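PDB 3PME: type C neurotoxin from Clostridium botulinum, which is the receptor-binding part of a C/D mosaic botulinum neurotoxin and probably attaches the toxin to gangliosides and phospholipid of nerve-cell membranes. Local coordinates for residues 364-373 / 384-395; 218-226 / 343-351. All coordinates share one frame; numbering follows the deposited sequence.

Contact 1: 364-373 / 384-395; sequences KNTMLLADIY and YTPVAVTNYETK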
loop_
_atom_site.group_PDB
_atom_site.type_symbol
_atom_site.label_atom_id
_atom_site.label_comp_id
_atom_site.label_asym_id
_atom_site.label_seq_id
_atom_site.Cartn_x
_atom_site.Cartn_y
_atom_site.Cartn_z
ATOM N N LYS A 364 25.421 -14.851 -14.106
ATOM C CA LYS A 364 24.467 -14.627 -15.194
ATOM C C LYS A 364 23.355 -13.747 -14.653
ATOM O O LYS A 364 23.129 -13.703 -13.443
ATOM C CB LYS A 364 23.867 -15.946 -15.698
ATOM C CG LYS A 364 24.863 -16.913 -16.334
ATOM C CD LYS A 364 24.158 -18.170 -16.821
ATOM C CE LYS A 364 25.153 -19.263 -17.213
ATOM N NZ LYS A 364 26.024 -18.828 -18.339
ATOM N N ASN A 365 22.675 -13.032 -15.536
ATOM C CA ASN A 365 21.540 -12.232 -15.122
ATOM C C ASN A 365 20.327 -13.116 -14.925
ATOM O O ASN A 365 19.888 -13.799 -15.852
ATOM C CB ASN A 365 21.226 -11.142 -16.150
ATOM C CG ASN A 365 22.254 -10.027 -16.145
ATOM O OD1 ASN A 365 22.778 -9.646 -17.192
ATOM N ND2 ASN A 365 22.555 -9.508 -14.966
ATOM N N THR A 366 19.788 -13.114 -13.712
ATOM C CA THR A 366 18.579 -13.878 -13.443
ATOM C C THR A 366 17.511 -13.023 -12.787
ATOM O O THR A 366 17.780 -11.929 -12.271
ATOM C CB THR A 366 18.842 -15.076 -12.522
ATOM O OG1 THR A 366 19.372 -14.611 -11.282
ATOM C CG2 THR A 366 19.825 -16.071 -13.158
ATOM N N MET A 367 16.294 -13.549 -12.801
ATOM C CA MET A 367 15.165 -12.920 -12.136
ATOM C C MET A 367 14.487 -13.988 -11.309
ATOM O O MET A 367 14.364 -15.129 -11.750
ATOM C CB MET A 367 14.163 -12.359 -13.152
ATOM C CG MET A 367 12.993 -11.641 -12.481
ATOM S SD MET A 367 11.819 -10.863 -13.605
ATOM C CE MET A 367 11.226 -12.285 -14.461
ATOM N N LEU A 368 14.036 -13.645 -10.110
ATOM C CA LEU A 368 13.327 -14.628 -9.303
ATOM C C LEU A 368 11.878 -14.780 -9.755
ATOM O O LEU A 368 11.177 -13.788 -10.015
ATOM C CB LEU A 368 13.358 -14.261 -7.823
ATOM C CG LEU A 368 14.731 -14.095 -7.185
ATOM C CD1 LEU A 368 14.581 -13.996 -5.668
ATOM C CD2 LEU A 368 15.616 -15.260 -7.561
ATOM N N LEU A 369 11.432 -16.025 -9.862
ATOM C CA LEU A 369 10.009 -16.279 -10.053
ATOM C C LEU A 369 9.580 -17.518 -9.278
ATOM O O LEU A 369 10.414 -18.211 -8.689
ATOM C CB LEU A 369 9.648 -16.368 -11.541
ATOM C CG LEU A 369 10.382 -17.383 -12.410
ATOM C CD1 LEU A 369 9.858 -18.791 -12.188
ATOM C CD2 LEU A 369 10.219 -17.014 -13.875
ATOM N N ALA A 370 8.280 -17.785 -9.244
ATOM C CA ALA A 370 7.791 -18.991 -8.588
ATOM C C ALA A 370 6.913 -19.778 -9.549
ATOM O O ALA A 370 6.098 -19.208 -10.267
ATOM C CB ALA A 370 7.021 -18.649 -7.317
ATOM N N ASP A 371 7.071 -21.094 -9.541
ATOM C CA ASP A 371 6.286 -21.964 -10.415
ATOM C C ASP A 371 6.441 -23.382 -9.890
ATOM O O ASP A 371 7.232 -23.630 -8.967
ATOM C CB ASP A 371 6.797 -21.863 -11.866
ATOM C CG ASP A 371 5.796 -22.398 -12.917
ATOM O OD1 ASP A 371 4.706 -22.905 -12.570
ATOM O OD2 ASP A 371 6.132 -22.303 -14.117
ATOM N N ILE A 372 5.691 -24.307 -10.481
ATOM C CA ILE A 372 5.802 -25.723 -10.161
ATOM C C ILE A 372 6.949 -26.309 -10.978
ATOM O O ILE A 372 6.895 -26.370 -12.207
ATOM C CB ILE A 372 4.471 -26.457 -10.468
ATOM C CG1 ILE A 372 3.354 -25.881 -9.594
ATOM C CG2 ILE A 372 4.608 -27.951 -10.252
ATOM C CD1 ILE A 372 1.950 -26.281 -10.034
ATOM N N TYR A 373 8.008 -26.702 -10.284
ATOM C CA TYR A 373 9.187 -27.284 -10.908
ATOM C C TYR A 373 9.502 -28.626 -10.268
ATOM O O TYR A 373 8.854 -29.037 -9.297
ATOM C CB TYR A 373 10.401 -26.363 -10.692
ATOM C CG TYR A 373 10.452 -25.167 -11.619
ATOM C CD1 TYR A 373 10.911 -25.302 -12.922
ATOM C CD2 TYR A 373 10.074 -23.899 -11.187
ATOM C CE1 TYR A 373 10.976 -24.220 -13.778
ATOM C CE2 TYR A 373 10.145 -22.802 -12.045
ATOM C CZ TYR A 373 10.587 -22.974 -13.338
ATOM O OH TYR A 373 10.665 -21.903 -14.209
ATOM N N TYR A 384 6.143 -26.435 -5.551
ATOM C CA TYR A 384 6.071 -25.000 -5.803
ATOM C C TYR A 384 7.402 -24.432 -5.330
ATOM O O TYR A 384 7.781 -24.637 -4.174
ATOM C CB TYR A 384 4.919 -24.372 -5.030
ATOM C CG TYR A 384 3.539 -24.782 -5.484
ATOM C CD1 TYR A 384 2.982 -25.991 -5.082
ATOM C CD2 TYR A 384 2.772 -23.933 -6.277
ATOM C CE1 TYR A 384 1.694 -26.350 -5.485
ATOM C CE2 TYR A 384 1.493 -24.286 -6.689
ATOM C CZ TYR A 384 0.968 -25.498 -6.281
ATOM O OH TYR A 384 -0.306 -25.854 -6.672
ATOM N N THR A 385 8.117 -23.754 -6.223
ATOM C CA THR A 385 9.524 -23.446 -5.960
ATOM C C THR A 385 9.848 -22.011 -6.356
ATOM O O THR A 385 9.499 -21.578 -7.459
ATOM C CB THR A 385 10.450 -24.381 -6.769
ATOM O OG1 THR A 385 10.035 -25.747 -6.599
ATOM C CG2 THR A 385 11.913 -24.216 -6.335
ATOM N N PRO A 386 10.508 -21.259 -5.459
ATOM C CA PRO A 386 11.104 -19.988 -5.872
ATOM C C PRO A 386 12.440 -20.297 -6.549
ATOM O O PRO A 386 13.257 -21.039 -5.987
ATOM C CB PRO A 386 11.331 -19.263 -4.543
ATOM C CG PRO A 386 11.644 -20.394 -3.566
ATOM C CD PRO A 386 10.832 -21.600 -4.062
ATOM N N VAL A 387 12.641 -19.757 -7.749
ATOM C CA VAL A 387 13.836 -20.044 -8.538
ATOM C C VAL A 387 14.384 -18.770 -9.151
ATOM O O VAL A 387 13.653 -17.796 -9.318
ATOM C CB VAL A 387 13.556 -21.064 -9.690
ATOM C CG1 VAL A 387 13.264 -22.455 -9.131
ATOM C CG2 VAL A 387 12.418 -20.578 -10.588
ATOM N N ALA A 388 15.670 -18.785 -9.493
ATOM C CA ALA A 388 16.280 -17.722 -10.277
ATOM C C ALA A 388 16.426 -18.223 -11.711
ATOM O O ALA A 388 17.015 -19.285 -11.941
ATOM C CB ALA A 388 17.647 -17.365 -9.693
ATOM N N VAL A 389 15.868 -17.494 -12.675
ATOM C CA VAL A 389 15.948 -17.931 -14.073
ATOM C C VAL A 389 16.654 -16.927 -14.981
ATOM O O VAL A 389 16.546 -15.710 -14.800
ATOM C CB VAL A 389 14.552 -18.256 -14.673
ATOM C CG1 VAL A 389 13.766 -19.137 -13.725
ATOM C CG2 VAL A 389 13.773 -16.987 -14.970
ATOM N N THR A 390 17.362 -17.439 -15.984
ATOM C CA THR A 390 17.966 -16.563 -16.983
ATOM C C THR A 390 17.018 -16.352 -18.160
ATOM O O THR A 390 15.969 -16.996 -18.250
ATOM C CB THR A 390 19.288 -17.141 -17.534
ATOM O OG1 THR A 390 19.011 -18.335 -18.279
ATOM C CG2 THR A 390 20.272 -17.447 -16.406
ATOM N N ASN A 391 17.393 -15.448 -19.060
ATOM C CA ASN A 391 16.620 -15.237 -20.273
ATOM C C ASN A 391 15.158 -14.966 -19.934
ATOM O O ASN A 391 14.249 -15.656 -20.406
ATOM C CB ASN A 391 16.747 -16.472 -21.165
ATOM C CG ASN A 391 18.186 -16.766 -21.528
ATOM O OD1 ASN A 391 18.805 -17.691 -20.995
ATOM N ND2 ASN A 391 18.739 -15.954 -22.420
ATOM N N TYR A 392 14.939 -13.940 -19.122
ATOM C CA TYR A 392 13.638 -13.724 -18.512
ATOM C C TYR A 392 12.847 -12.588 -19.141
ATOM O O TYR A 392 11.849 -12.152 -18.577
ATOM C CB TYR A 392 13.819 -13.444 -17.016
ATOM C CG TYR A 392 14.796 -12.324 -16.713
ATOM C CD1 TYR A 392 14.424 -10.994 -16.850
ATOM C CD2 TYR A 392 16.094 -12.601 -16.280
ATOM C CE1 TYR A 392 15.314 -9.965 -16.565
ATOM C CE2 TYR A 392 16.985 -11.582 -15.995
ATOM C CZ TYR A 392 16.589 -10.264 -16.143
ATOM O OH TYR A 392 17.484 -9.253 -15.845
ATOM N N GLU A 393 13.293 -12.118 -20.303
ATOM C CA GLU A 393 12.664 -10.969 -20.949
ATOM C C GLU A 393 11.154 -11.162 -21.112
ATOM O O GLU A 393 10.366 -10.233 -20.882
ATOM C CB GLU A 393 13.321 -10.698 -22.309
ATOM C CG GLU A 393 14.833 -10.412 -22.248
ATOM C CD GLU A 393 15.701 -11.664 -22.084
ATOM O OE1 GLU A 393 15.195 -12.794 -22.257
ATOM O OE2 GLU A 393 16.909 -11.512 -21.791
ATOM N N THR A 394 10.746 -12.370 -21.489
ATOM C CA THR A 394 9.334 -12.643 -21.753
ATOM C C THR A 394 8.513 -12.853 -20.490
ATOM O O THR A 394 7.293 -13.022 -20.561
ATOM C CB THR A 394 9.154 -13.878 -22.650
ATOM O OG1 THR A 394 9.793 -15.006 -22.040
ATOM C CG2 THR A 394 9.770 -13.631 -24.010
ATOM N N LYS A 395 9.177 -12.836 -19.337
ATOM C CA LYS A 395 8.500 -13.053 -18.063
ATOM C C LYS A 395 8.335 -11.775 -17.250
ATOM O O LYS A 395 7.791 -11.810 -16.141
ATOM C CB LYS A 395 9.255 -14.086 -17.220
ATOM C CG LYS A 395 9.104 -15.518 -17.699
ATOM C CD LYS A 395 7.690 -16.029 -17.469
ATOM C CE LYS A 395 7.572 -17.520 -17.771
ATOM N NZ LYS A 395 6.157 -17.980 -17.645
HETATM O O HOH W 1 19.522 -13.814 -18.587
HETATM O O HOH W 2 19.181 -9.823 -13.685
#
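Met367 and Val389, Leu369 and Val387, and Asp371 and Thr385 are the hydrogen-bonded pairs of an antiparallel beta hairpin, strands 366-373 and 383-389, in the C-terminal beta-trefoil domain. Each pair exchanges two backbone bonds; the straightest, Val389 N to Met367 O, has an N-H...O angle of 171°. The face bearing these pairs is knobbly. Leu369 sets its CG between the backbone N and the carbonyl carbon (chi1 56°), which splays its methyls over two valines: CD1 presses on Val387 CG2 at 3.5 Å, while CD2 crosses to Val389 CG2 at 3.7 Å. The same Val387 CG2 also meets Tyr373 CE2 obliquely at 3.5 Å, so one methyl touches both the leucine branch and the neighbouring tyrosine ring. Beyond the strand the chain turns back and brings the Tyr392 ring against Met367, whose CB sits over one ring face, 3.8 Å from the centroid. Met367 SD follows obliquely in a Met-aromatic contact, and the bend at chi3 (63°) tucks CE against Tyr392 CB and Lys395 CB. On the reverse face, Leu368 CD2 fills the shallow spot beside Ala388 CB, and Ile372 lies alongside Tyr384 with CG1 over the ring. Arg247 makes a cation-pi contact with that ring. Strand 356-360 borders strand 366-373 on the side away from its hairpin partner. Where the pairing ends, two waters take over: one is held by Asn365 O and Asn391 N, and the other joins Thr366 O, at 2.9 Å, to Tyr392 OH, at 2.8 Å.

Contact 2: 218-226 / 343-351; sequences ILRNVIKDY and FSIKNIVSQ
Residues 219-222 form a type I beta turn, closed by Val222 N to Leu219 O, just where the chain leaves helix 207-218 with a positive phi at Leu219. The turn and the extended residues after it meet the end of strand 343-347, a strand of the C-terminal trefoil domain, and the backbones come nearest at Ile223 and Asn347, whose CA atoms are 6.3 Å apart. Asn347 carries the contact. Its ND2 reaches Arg220 O at 3.0 Å; that oxygen lies in the plane of the amide, but ND2 stands above the carbonyl plane, 44° out of it. A second, weak bond runs from ND2 to Val222 O, long at 3.3 Å though nearly straight. On the other arm of the amide, OD1 accepts a hydrogen bond from a water that accepts one from Lys224 N. Ile223 and the amide run alongside each other, pointing opposite ways: the bend at chi2 (-66°) brings CD1 to 3.4 Å from Asn347 OD1, and CG2 rests on Ile345 CD1 at 3.9 Å. Arg220 reaches toward the far end of 343-351, where NH2 donates to a water weakly bonded to Gln351 O, while its NE is salt-bridged to Glu215 in the helix. Lys224 folds back over the turn, and NZ donates to Ile218 O, Leu219 O and Val222 O, the last also accepting from Asn347. Three carbonyls thus grip the ammonium and probably steady its positive charge, while both arms of the asparagine amide are engaged, one directly and one through water, which should fix how the amide is turned.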
loop_
_atom_site.group_PDB
_atom_site.type_symbol
_atom_site.label_atom_id
_atom_site.label_comp_id
_atom_site.label_asym_id
_atom_site.label_seq_id
_atom_site.Cartn_x
_atom_site.Cartn_y
_atom_site.Cartn_z
ATOM N N ILE A 218 3.008 8.486 -4.608
ATOM C CA ILE A 218 3.207 7.061 -4.336
ATOM C C ILE A 218 4.653 6.764 -3.950
ATOM O O ILE A 218 4.930 5.713 -3.374
ATOM C CB ILE A 218 2.753 6.161 -5.494
ATOM C CG1 ILE A 218 2.456 4.744 -4.982
ATOM C CG2 ILE A 218 3.785 6.159 -6.602
ATOM C CD1 ILE A 218 1.676 3.862 -5.964
ATOM N N LEU A 219 5.552 7.704 -4.241
ATOM C CA LEU A 219 6.992 7.553 -3.976
ATOM C C LEU A 219 7.561 6.372 -4.737
ATOM O O LEU A 219 7.849 5.315 -4.166
ATOM C CB LEU A 219 7.287 7.426 -2.480
ATOM C CG LEU A 219 6.709 8.484 -1.544
ATOM C CD1 LEU A 219 7.274 8.270 -0.143
ATOM C CD2 LEU A 219 7.025 9.895 -2.030
ATOM N N ARG A 220 7.720 6.556 -6.037
ATOM C CA ARG A 220 8.177 5.488 -6.901
ATOM C C ARG A 220 9.595 5.027 -6.557
ATOM O O ARG A 220 9.998 3.956 -6.983
ATOM C CB ARG A 220 8.102 5.909 -8.370
ATOM C CG ARG A 220 6.685 6.138 -8.868
ATOM C CD ARG A 220 6.459 5.471 -10.213
ATOM N NE ARG A 220 5.087 5.652 -10.682
ATOM C CZ ARG A 220 4.122 4.743 -10.566
ATOM N NH1 ARG A 220 4.372 3.571 -10.002
ATOM N NH2 ARG A 220 2.906 5.002 -11.027
ATOM N N ASN A 221 10.348 5.834 -5.811
ATOM C CA ASN A 221 11.687 5.411 -5.377
ATOM C C ASN A 221 11.662 4.328 -4.328
ATOM O O ASN A 221 12.678 3.662 -4.097
ATOM C CB ASN A 221 12.471 6.572 -4.776
ATOM C CG ASN A 221 12.924 7.564 -5.810
ATOM O OD1 ASN A 221 12.864 7.295 -7.004
ATOM N ND2 ASN A 221 13.386 8.720 -5.356
ATOM N N VAL A 222 10.525 4.188 -3.662
ATOM C CA VAL A 222 10.455 3.402 -2.439
ATOM C C VAL A 222 9.743 2.088 -2.712
ATOM O O VAL A 222 8.627 2.078 -3.224
ATOM C CB VAL A 222 9.717 4.181 -1.322
ATOM C CG1 VAL A 222 9.646 3.356 -0.048
ATOM C CG2 VAL A 222 10.413 5.533 -1.057
ATOM N N ILE A 223 10.396 0.970 -2.403
ATOM C CA ILE A 223 9.719 -0.311 -2.542
ATOM C C ILE A 223 8.657 -0.376 -1.457
ATOM O O ILE A 223 8.853 0.160 -0.370
ATOM C CB ILE A 223 10.689 -1.499 -2.366
ATOM C CG1 ILE A 223 11.911 -1.340 -3.274
ATOM C CG2 ILE A 223 9.969 -2.810 -2.638
ATOM C CD1 ILE A 223 11.613 -1.415 -4.764
ATOM N N LYS A 224 7.527 -1.020 -1.744
ATOM C CA LYS A 224 6.445 -1.080 -0.763
ATOM C C LYS A 224 6.222 -2.471 -0.190
ATOM O O LYS A 224 6.500 -3.479 -0.839
ATOM C CB LYS A 224 5.130 -0.615 -1.397
ATOM C CG LYS A 224 5.226 0.731 -2.085
ATOM C CD LYS A 224 5.741 1.815 -1.155
ATOM C CE LYS A 224 5.503 3.198 -1.785
ATOM N NZ LYS A 224 6.128 3.292 -3.146
ATOM N N ASP A 225 5.719 -2.522 1.038
ATOM C CA ASP A 225 5.218 -3.789 1.568
ATOM C C ASP A 225 3.805 -4.057 1.039
ATOM O O ASP A 225 3.257 -3.274 0.240
ATOM C CB ASP A 225 5.329 -3.875 3.113
ATOM C CG ASP A 225 4.345 -2.967 3.856
ATOM O OD1 ASP A 225 3.372 -2.450 3.257
ATOM O OD2 ASP A 225 4.535 -2.778 5.077
ATOM N N TYR A 226 3.222 -5.165 1.475
ATOM C CA TYR A 226 1.929 -5.645 1.005
ATOM C C TYR A 226 0.837 -4.599 1.179
ATOM O O TYR A 226 -0.091 -4.516 0.365
ATOM C CB TYR A 226 1.588 -6.905 1.803
ATOM C CG TYR A 226 0.284 -7.567 1.454
ATOM C CD1 TYR A 226 0.178 -8.389 0.339
ATOM C CD2 TYR A 226 -0.839 -7.385 2.251
ATOM C CE1 TYR A 226 -1.022 -9.000 0.012
ATOM C CE2 TYR A 226 -2.028 -8.007 1.948
ATOM C CZ TYR A 226 -2.118 -8.804 0.823
ATOM O OH TYR A 226 -3.315 -9.404 0.506
ATOM N N PHE A 343 21.158 -9.684 -4.232
ATOM C CA PHE A 343 20.082 -9.493 -5.186
ATOM C C PHE A 343 19.806 -8.004 -5.349
ATOM O O PHE A 343 20.244 -7.188 -4.532
ATOM C CB PHE A 343 18.816 -10.218 -4.689
ATOM C CG PHE A 343 18.991 -11.702 -4.552
ATOM C CD1 PHE A 343 18.746 -12.552 -5.624
ATOM C CD2 PHE A 343 19.449 -12.250 -3.359
ATOM C CE1 PHE A 343 18.925 -13.930 -5.500
ATOM C CE2 PHE A 343 19.627 -13.617 -3.220
ATOM C CZ PHE A 343 19.371 -14.463 -4.290
ATOM N N SER A 344 19.085 -7.650 -6.410
ATOM C CA SER A 344 18.649 -6.282 -6.605
ATOM C C SER A 344 17.132 -6.291 -6.580
ATOM O O SER A 344 16.508 -7.202 -7.115
ATOM C CB SER A 344 19.132 -5.766 -7.954
ATOM O OG SER A 344 18.909 -4.375 -8.058
ATOM N N ILE A 345 16.531 -5.285 -5.957
ATOM C CA ILE A 345 15.072 -5.230 -5.905
ATOM C C ILE A 345 14.545 -3.983 -6.610
ATOM O O ILE A 345 15.053 -2.873 -6.419
ATOM C CB ILE A 345 14.584 -5.319 -4.446
ATOM C CG1 ILE A 345 13.057 -5.391 -4.389
ATOM C CG2 ILE A 345 15.136 -4.164 -3.615
ATOM C CD1 ILE A 345 12.520 -5.738 -2.997
ATOM N N LYS A 346 13.535 -4.176 -7.447
ATOM C CA LYS A 346 13.038 -3.086 -8.277
ATOM C C LYS A 346 11.523 -3.028 -8.325
ATOM O O LYS A 346 10.838 -4.047 -8.279
ATOM C CB LYS A 346 13.593 -3.204 -9.697
ATOM C CG LYS A 346 15.096 -2.987 -9.780
ATOM C CD LYS A 346 15.578 -2.901 -11.222
ATOM C CE LYS A 346 17.059 -2.551 -11.282
ATOM N NZ LYS A 346 17.512 -2.256 -12.678
ATOM N N ASN A 347 10.992 -1.818 -8.419
ATOM C CA ASN A 347 9.581 -1.675 -8.676
ATOM C C ASN A 347 9.310 -2.070 -10.128
ATOM O O ASN A 347 10.202 -2.022 -10.985
ATOM C CB ASN A 347 9.109 -0.252 -8.352
ATOM C CG ASN A 347 8.875 -0.038 -6.856
ATOM O OD1 ASN A 347 8.527 -0.975 -6.123
ATOM N ND2 ASN A 347 9.053 1.196 -6.398
ATOM N N ILE A 348 8.089 -2.507 -10.386
ATOM C CA ILE A 348 7.715 -3.012 -11.697
ATOM C C ILE A 348 7.480 -1.852 -12.648
ATOM O O ILE A 348 6.614 -1.016 -12.408
ATOM C CB ILE A 348 6.485 -3.923 -11.583
ATOM C CG1 ILE A 348 6.873 -5.168 -10.769
ATOM C CG2 ILE A 348 5.961 -4.305 -12.958
ATOM C CD1 ILE A 348 5.704 -5.971 -10.289
ATOM N N VAL A 349 8.278 -1.797 -13.715
ATOM C CA VAL A 349 8.260 -0.651 -14.623
ATOM C C VAL A 349 6.826 -0.289 -15.013
ATOM O O VAL A 349 6.116 -1.083 -15.634
ATOM C CB VAL A 349 9.158 -0.872 -15.871
ATOM C CG1 VAL A 349 8.626 -2.003 -16.745
ATOM C CG2 VAL A 349 9.291 0.420 -16.671
ATOM N N SER A 350 6.409 0.909 -14.612
ATOM C CA SER A 350 5.030 1.368 -14.775
ATOM C C SER A 350 4.109 0.730 -13.735
ATOM O O SER A 350 3.902 1.281 -12.652
ATOM C CB SER A 350 4.512 1.099 -16.193
ATOM O OG SER A 350 5.327 1.728 -17.169
ATOM N N GLN A 351 3.570 -0.439 -14.067
ATOM C CA GLN A 351 2.603 -1.120 -13.212
ATOM C C GLN A 351 2.925 -0.987 -11.725
ATOM O O GLN A 351 2.307 -0.189 -11.014
ATOM C CB GLN A 351 2.500 -2.594 -13.602
ATOM C CG GLN A 351 1.564 -3.395 -12.720
ATOM C CD GLN A 351 1.315 -4.788 -13.255
ATOM O OE1 GLN A 351 1.997 -5.244 -14.177
ATOM N NE2 GLN A 351 0.329 -5.474 -12.684
HETATM O O HOH W 3 1.642 2.981 -9.917
HETATM O O HOH W 4 6.645 -1.788 -4.402
#

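Going from the N terminus, the chain leaves helix 207-218 and enters 218-226, then runs through more than a hundred residues, largely trefoil strands and loops, before 343-351 returns to close contact 2. Only afterwards, beyond strand 356-360, does contact 1 open, and its loop is short: ten residues separate 364-373 from 384-395. The two loops follow in series, neither nesting nor crossing. Contact 2 ties the turn after helix 207-218 to strand 343-347 of the trefoil sheet; contact 1 is a local hairpin within it. Strand 356-360 pairs with both 343-347 and 366-373, and Leu368 CD2 packs on Phe343 CE1 at 4.1 Å, although the contact centres lie about 19 Å apart.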